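Local atomic coordinates of GTP-binding protein (Sulfolobus solfataricus P2, PDB entry 2QTF), a protein that hydrolyses GTP, associates with the 50S ribosomal subunit and may act in protein synthesis or ribosome biogenesis. Residues Met1-Glu13 with Val20-Leu33. Sequence-based numbering, arbitrary orientation.
Sequences MKTAALFVSKEFE and VEGANYKVTSIYKL
Lys2 crosses the ring of Tyr25 obliquely near the N-terminal ends of the parallel strands 2-7 and 25-31, which belong to a beta-alpha-beta unit joined through helix 13-22. From its base, Lys2 CB rests 3.4 Å from Tyr25 CD1; CD then passes CE1, CE reaches CZ, and NZ ends 3.2 Å from Tyr25 OH. A bend at chi3 (-92°) keeps the chain following the ring to its hydroxyl. With an alanine in place of Tyr25, the Lys2 chain would probably lose the ring atoms that its methylenes touch and its amine be freer to swing. Farther along, a beta bulge shifts the register: Ala4 O accepts from Thr28 N at 2.7 Å and more weakly from Ser29 N, before Leu6 N donates to Ser29 O at 2.8 Å. Leu6 points to the face covered by helix 13-22, where its CD1 meets Val20 CG2 of that helix; beyond the strand, Val8 CG1 touches Ile30 CG2. On the other face Phe7 and Tyr31 form an offset stack, planes at 26° and centroids 4.8 Å apart, while Tyr31 OH is hydrogen-bonded to Lys47 NZ. Tyr31 CD2 sits over the Phe7 ring near its rim, 3.5 Å from CZ.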
loop_
_atom_site.group_PDB
_atom_site.type_symbol
_atom_site.label_atom_id
_atom_site.label_comp_id
_atom_site.label_asym_id
_atom_site.label_seq_id
_atom_site.Cartn_x
_atom_site.Cartn_y
_atom_site.Cartn_z
ATOM N N MET A 1 2.904 16.788 -8.655
ATOM C CA MET A 1 2.965 15.856 -7.460
ATOM C C MET A 1 4.439 15.417 -7.343
ATOM O O MET A 1 5.222 15.770 -8.247
ATOM C CB MET A 1 1.946 14.701 -7.628
ATOM C CG MET A 1 2.416 13.368 -7.118
ATOM S SD MET A 1 1.507 11.902 -7.723
ATOM C CE MET A 1 1.611 12.104 -9.521
ATOM N N LYS A 2 4.863 14.736 -6.248
ATOM C CA LYS A 2 6.326 14.502 -5.975
ATOM C C LYS A 2 6.861 13.552 -6.977
ATOM O O LYS A 2 6.216 12.579 -7.296
ATOM C CB LYS A 2 6.609 14.011 -4.538
ATOM C CG LYS A 2 5.842 14.849 -3.472
ATOM C CD LYS A 2 6.329 14.629 -2.035
ATOM C CE LYS A 2 5.569 13.558 -1.336
ATOM N NZ LYS A 2 6.187 13.290 0.072
ATOM N N THR A 3 8.088 13.815 -7.459
ATOM C CA THR A 3 8.677 13.058 -8.547
ATOM C C THR A 3 9.770 12.226 -7.893
ATOM O O THR A 3 10.446 12.695 -6.971
ATOM C CB THR A 3 9.341 14.023 -9.577
ATOM O OG1 THR A 3 10.029 15.013 -8.817
ATOM C CG2 THR A 3 8.217 14.827 -10.375
ATOM N N ALA A 4 9.950 10.995 -8.365
ATOM C CA ALA A 4 11.025 10.190 -7.766
ATOM C C ALA A 4 11.894 9.637 -8.889
ATOM O O ALA A 4 11.360 9.308 -9.992
ATOM C CB ALA A 4 10.457 9.030 -6.934
ATOM N N ALA A 5 13.187 9.498 -8.592
ATOM C CA ALA A 5 14.085 8.628 -9.359
ATOM C C ALA A 5 14.128 7.263 -8.609
ATOM O O ALA A 5 14.467 7.260 -7.412
ATOM C CB ALA A 5 15.567 9.249 -9.395
ATOM N N LEU A 6 13.794 6.146 -9.281
ATOM C CA LEU A 6 13.695 4.823 -8.586
ATOM C C LEU A 6 14.850 3.908 -9.052
ATOM O O LEU A 6 15.012 3.703 -10.243
ATOM C CB LEU A 6 12.324 4.187 -8.880
ATOM C CG LEU A 6 12.084 2.735 -8.421
ATOM C CD1 LEU A 6 12.129 2.672 -6.885
ATOM C CD2 LEU A 6 10.708 2.226 -9.060
ATOM N N PHE A 7 15.627 3.371 -8.121
ATOM C CA PHE A 7 16.525 2.259 -8.395
ATOM C C PHE A 7 15.958 0.972 -7.905
ATOM O O PHE A 7 15.653 0.835 -6.684
ATOM C CB PHE A 7 17.876 2.497 -7.677
ATOM C CG PHE A 7 18.628 3.638 -8.253
ATOM C CD1 PHE A 7 19.740 3.400 -9.061
ATOM C CD2 PHE A 7 18.156 4.954 -8.108
ATOM C CE1 PHE A 7 20.425 4.475 -9.613
ATOM C CE2 PHE A 7 18.819 6.036 -8.692
ATOM C CZ PHE A 7 19.981 5.774 -9.458
ATOM N N VAL A 8 15.845 -0.007 -8.806
ATOM C CA VAL A 8 15.147 -1.267 -8.491
ATOM C C VAL A 8 15.606 -2.389 -9.456
ATOM O O VAL A 8 15.835 -2.099 -10.630
ATOM C CB VAL A 8 13.556 -1.060 -8.591
ATOM C CG1 VAL A 8 13.123 -0.664 -9.988
ATOM C CG2 VAL A 8 12.755 -2.275 -8.136
ATOM N N SER A 9 15.665 -3.631 -8.999
ATOM C CA SER A 9 15.997 -4.776 -9.908
ATOM C C SER A 9 14.812 -5.027 -10.867
ATOM O O SER A 9 13.632 -4.639 -10.572
ATOM C CB SER A 9 16.180 -6.011 -9.046
ATOM O OG SER A 9 14.880 -6.423 -8.561
ATOM N N LYS A 10 15.032 -5.719 -12.005
ATOM C CA LYS A 10 13.921 -5.918 -12.913
ATOM C C LYS A 10 12.895 -6.824 -12.297
ATOM O O LYS A 10 11.726 -6.711 -12.621
ATOM C CB LYS A 10 14.383 -6.399 -14.320
ATOM C CG LYS A 10 14.798 -5.192 -15.204
ATOM C CD LYS A 10 13.582 -4.735 -16.031
ATOM C CE LYS A 10 13.705 -3.355 -16.565
ATOM N NZ LYS A 10 12.424 -2.930 -17.160
ATOM N N GLU A 11 13.337 -7.674 -11.393
ATOM C CA GLU A 11 12.528 -8.625 -10.732
ATOM C C GLU A 11 11.452 -7.869 -9.917
ATOM O O GLU A 11 10.260 -8.241 -9.932
ATOM C CB GLU A 11 13.441 -9.455 -9.814
ATOM C CG GLU A 11 12.681 -10.117 -8.663
ATOM C CD GLU A 11 13.404 -11.244 -7.919
ATOM O OE1 GLU A 11 14.582 -11.105 -7.437
ATOM O OE2 GLU A 11 12.702 -12.288 -7.764
ATOM N N PHE A 12 11.873 -6.789 -9.235
ATOM C CA PHE A 12 10.955 -6.018 -8.366
ATOM C C PHE A 12 10.350 -4.806 -8.971
ATOM O O PHE A 12 9.524 -4.140 -8.319
ATOM C CB PHE A 12 11.609 -5.661 -7.042
ATOM C CG PHE A 12 11.975 -6.879 -6.249
ATOM C CD1 PHE A 12 11.114 -7.978 -6.234
ATOM C CD2 PHE A 12 13.151 -6.947 -5.534
ATOM C CE1 PHE A 12 11.448 -9.140 -5.502
ATOM C CE2 PHE A 12 13.502 -8.099 -4.831
ATOM C CZ PHE A 12 12.654 -9.190 -4.807
ATOM N N GLU A 13 10.748 -4.486 -10.199
ATOM C CA GLU A 13 10.382 -3.199 -10.752
ATOM C C GLU A 13 8.872 -2.864 -10.770
ATOM O O GLU A 13 8.428 -1.748 -10.441
ATOM C CB GLU A 13 10.937 -3.055 -12.177
ATOM C CG GLU A 13 10.561 -1.768 -12.804
ATOM C CD GLU A 13 11.180 -1.577 -14.225
ATOM O OE1 GLU A 13 12.406 -1.869 -14.312
ATOM O OE2 GLU A 13 10.427 -1.128 -15.175
ATOM N N VAL A 20 5.734 2.880 -4.941
ATOM C CA VAL A 20 6.081 4.298 -4.965
ATOM C C VAL A 20 4.851 5.145 -5.265
ATOM O O VAL A 20 4.695 6.235 -4.661
ATOM C CB VAL A 20 7.222 4.544 -6.024
ATOM C CG1 VAL A 20 7.462 6.065 -6.300
ATOM C CG2 VAL A 20 8.465 3.816 -5.548
ATOM N N GLU A 21 4.009 4.684 -6.202
ATOM C CA GLU A 21 2.793 5.479 -6.479
ATOM C C GLU A 21 1.852 5.407 -5.212
ATOM O O GLU A 21 1.206 6.388 -4.869
ATOM C CB GLU A 21 2.102 5.010 -7.778
ATOM C CG GLU A 21 3.061 5.153 -8.983
ATOM C CD GLU A 21 2.436 4.640 -10.299
ATOM O OE1 GLU A 21 1.490 3.813 -10.265
ATOM O OE2 GLU A 21 2.883 5.064 -11.374
ATOM N N GLY A 22 1.904 4.325 -4.424
ATOM C CA GLY A 22 1.036 4.289 -3.170
ATOM C C GLY A 22 1.554 5.233 -2.069
ATOM O O GLY A 22 0.903 5.515 -1.045
ATOM N N ALA A 23 2.793 5.679 -2.231
ATOM C CA ALA A 23 3.370 6.683 -1.399
ATOM C C ALA A 23 3.230 8.094 -2.022
ATOM O O ALA A 23 3.932 8.975 -1.563
ATOM C CB ALA A 23 4.911 6.342 -1.081
ATOM N N ASN A 24 2.367 8.241 -3.015
ATOM C CA ASN A 24 2.041 9.539 -3.638
ATOM C C ASN A 24 3.247 10.158 -4.427
ATOM O O ASN A 24 3.412 11.391 -4.455
ATOM C CB ASN A 24 1.509 10.513 -2.559
ATOM C CG ASN A 24 -0.037 10.136 -2.064
ATOM O OD1 ASN A 24 -0.668 9.196 -2.591
ATOM N ND2 ASN A 24 -0.574 10.885 -1.021
ATOM N N TYR A 25 4.113 9.314 -5.005
ATOM C CA TYR A 25 5.215 9.834 -5.886
ATOM C C TYR A 25 4.909 9.416 -7.315
ATOM O O TYR A 25 4.363 8.341 -7.534
ATOM C CB TYR A 25 6.595 9.253 -5.517
ATOM C CG TYR A 25 7.109 9.751 -4.211
ATOM C CD1 TYR A 25 7.871 10.913 -4.111
ATOM C CD2 TYR A 25 6.848 9.045 -3.054
ATOM C CE1 TYR A 25 8.343 11.359 -2.825
ATOM C CE2 TYR A 25 7.265 9.530 -1.803
ATOM C CZ TYR A 25 7.993 10.611 -1.692
ATOM O OH TYR A 25 8.352 10.926 -0.396
ATOM N N LYS A 26 5.279 10.271 -8.286
ATOM C CA LYS A 26 5.355 9.911 -9.690
ATOM C C LYS A 26 6.784 9.395 -10.033
ATOM O O LYS A 26 7.752 10.067 -9.723
ATOM C CB LYS A 26 5.041 11.179 -10.530
ATOM C CG LYS A 26 5.048 10.863 -12.070
ATOM C CD LYS A 26 4.631 12.088 -12.981
ATOM C CE LYS A 26 4.302 11.603 -14.484
ATOM N NZ LYS A 26 3.443 12.632 -15.295
ATOM N N VAL A 27 6.930 8.207 -10.608
ATOM C CA VAL A 27 8.253 7.687 -10.915
ATOM C C VAL A 27 8.686 8.314 -12.199
ATOM O O VAL A 27 8.032 8.067 -13.252
ATOM C CB VAL A 27 8.226 6.217 -11.160
ATOM C CG1 VAL A 27 9.670 5.694 -11.550
ATOM C CG2 VAL A 27 7.600 5.435 -9.844
ATOM N N THR A 28 9.692 9.178 -12.138
ATOM C CA THR A 28 10.086 9.846 -13.387
ATOM C C THR A 28 11.324 9.321 -14.030
ATOM O O THR A 28 11.592 9.672 -15.178
ATOM C CB THR A 28 10.105 11.352 -13.337
ATOM O OG1 THR A 28 10.983 11.809 -12.305
ATOM C CG2 THR A 28 8.661 11.924 -13.126
ATOM N N SER A 29 12.104 8.515 -13.313
ATOM C CA SER A 29 13.109 7.721 -13.983
ATOM C C SER A 29 13.396 6.486 -13.185
ATOM O O SER A 29 13.092 6.454 -11.986
ATOM C CB SER A 29 14.371 8.560 -14.142
ATOM O OG SER A 29 14.788 8.973 -12.900
ATOM N N ILE A 30 13.964 5.475 -13.834
ATOM C CA ILE A 30 14.091 4.169 -13.268
ATOM C C ILE A 30 15.439 3.599 -13.696
ATOM O O ILE A 30 15.788 3.614 -14.894
ATOM C CB ILE A 30 12.992 3.190 -13.749
ATOM C CG1 ILE A 30 11.611 3.767 -13.520
ATOM C CG2 ILE A 30 13.106 1.832 -13.091
ATOM C CD1 ILE A 30 10.424 2.949 -14.132
ATOM N N TYR A 31 16.158 3.025 -12.754
ATOM C CA TYR A 31 17.466 2.474 -13.090
ATOM C C TYR A 31 17.523 1.161 -12.426
ATOM O O TYR A 31 16.873 1.023 -11.370
ATOM C CB TYR A 31 18.533 3.369 -12.509
ATOM C CG TYR A 31 18.489 4.779 -12.995
ATOM C CD1 TYR A 31 19.118 5.159 -14.197
ATOM C CD2 TYR A 31 17.881 5.785 -12.230
ATOM C CE1 TYR A 31 19.066 6.510 -14.645
ATOM C CE2 TYR A 31 17.843 7.099 -12.644
ATOM C CZ TYR A 31 18.454 7.446 -13.887
ATOM O OH TYR A 31 18.470 8.766 -14.282
ATOM N N LYS A 32 18.281 0.186 -12.979
ATOM C CA LYS A 32 18.544 -1.038 -12.248
ATOM C C LYS A 32 19.368 -0.762 -10.964
ATOM O O LYS A 32 19.960 0.271 -10.865
ATOM C CB LYS A 32 19.300 -2.059 -13.187
ATOM C CG LYS A 32 18.378 -2.552 -14.279
ATOM C CD LYS A 32 19.056 -3.612 -15.148
ATOM C CE LYS A 32 18.180 -3.958 -16.337
ATOM N NZ LYS A 32 18.038 -5.476 -16.336
ATOM N N LEU A 33 19.443 -1.691 -9.998
ATOM C CA LEU A 33 20.394 -1.524 -8.916
ATOM C C LEU A 33 21.827 -1.561 -9.448
ATOM O O LEU A 33 22.109 -2.196 -10.495
ATOM C CB LEU A 33 20.239 -2.582 -7.801
ATOM C CG LEU A 33 18.847 -2.705 -7.119
ATOM C CD1 LEU A 33 18.846 -3.944 -6.217
ATOM C CD2 LEU A 33 18.587 -1.413 -6.340
HETATM O O HOH W 1 4.726 11.261 0.470
#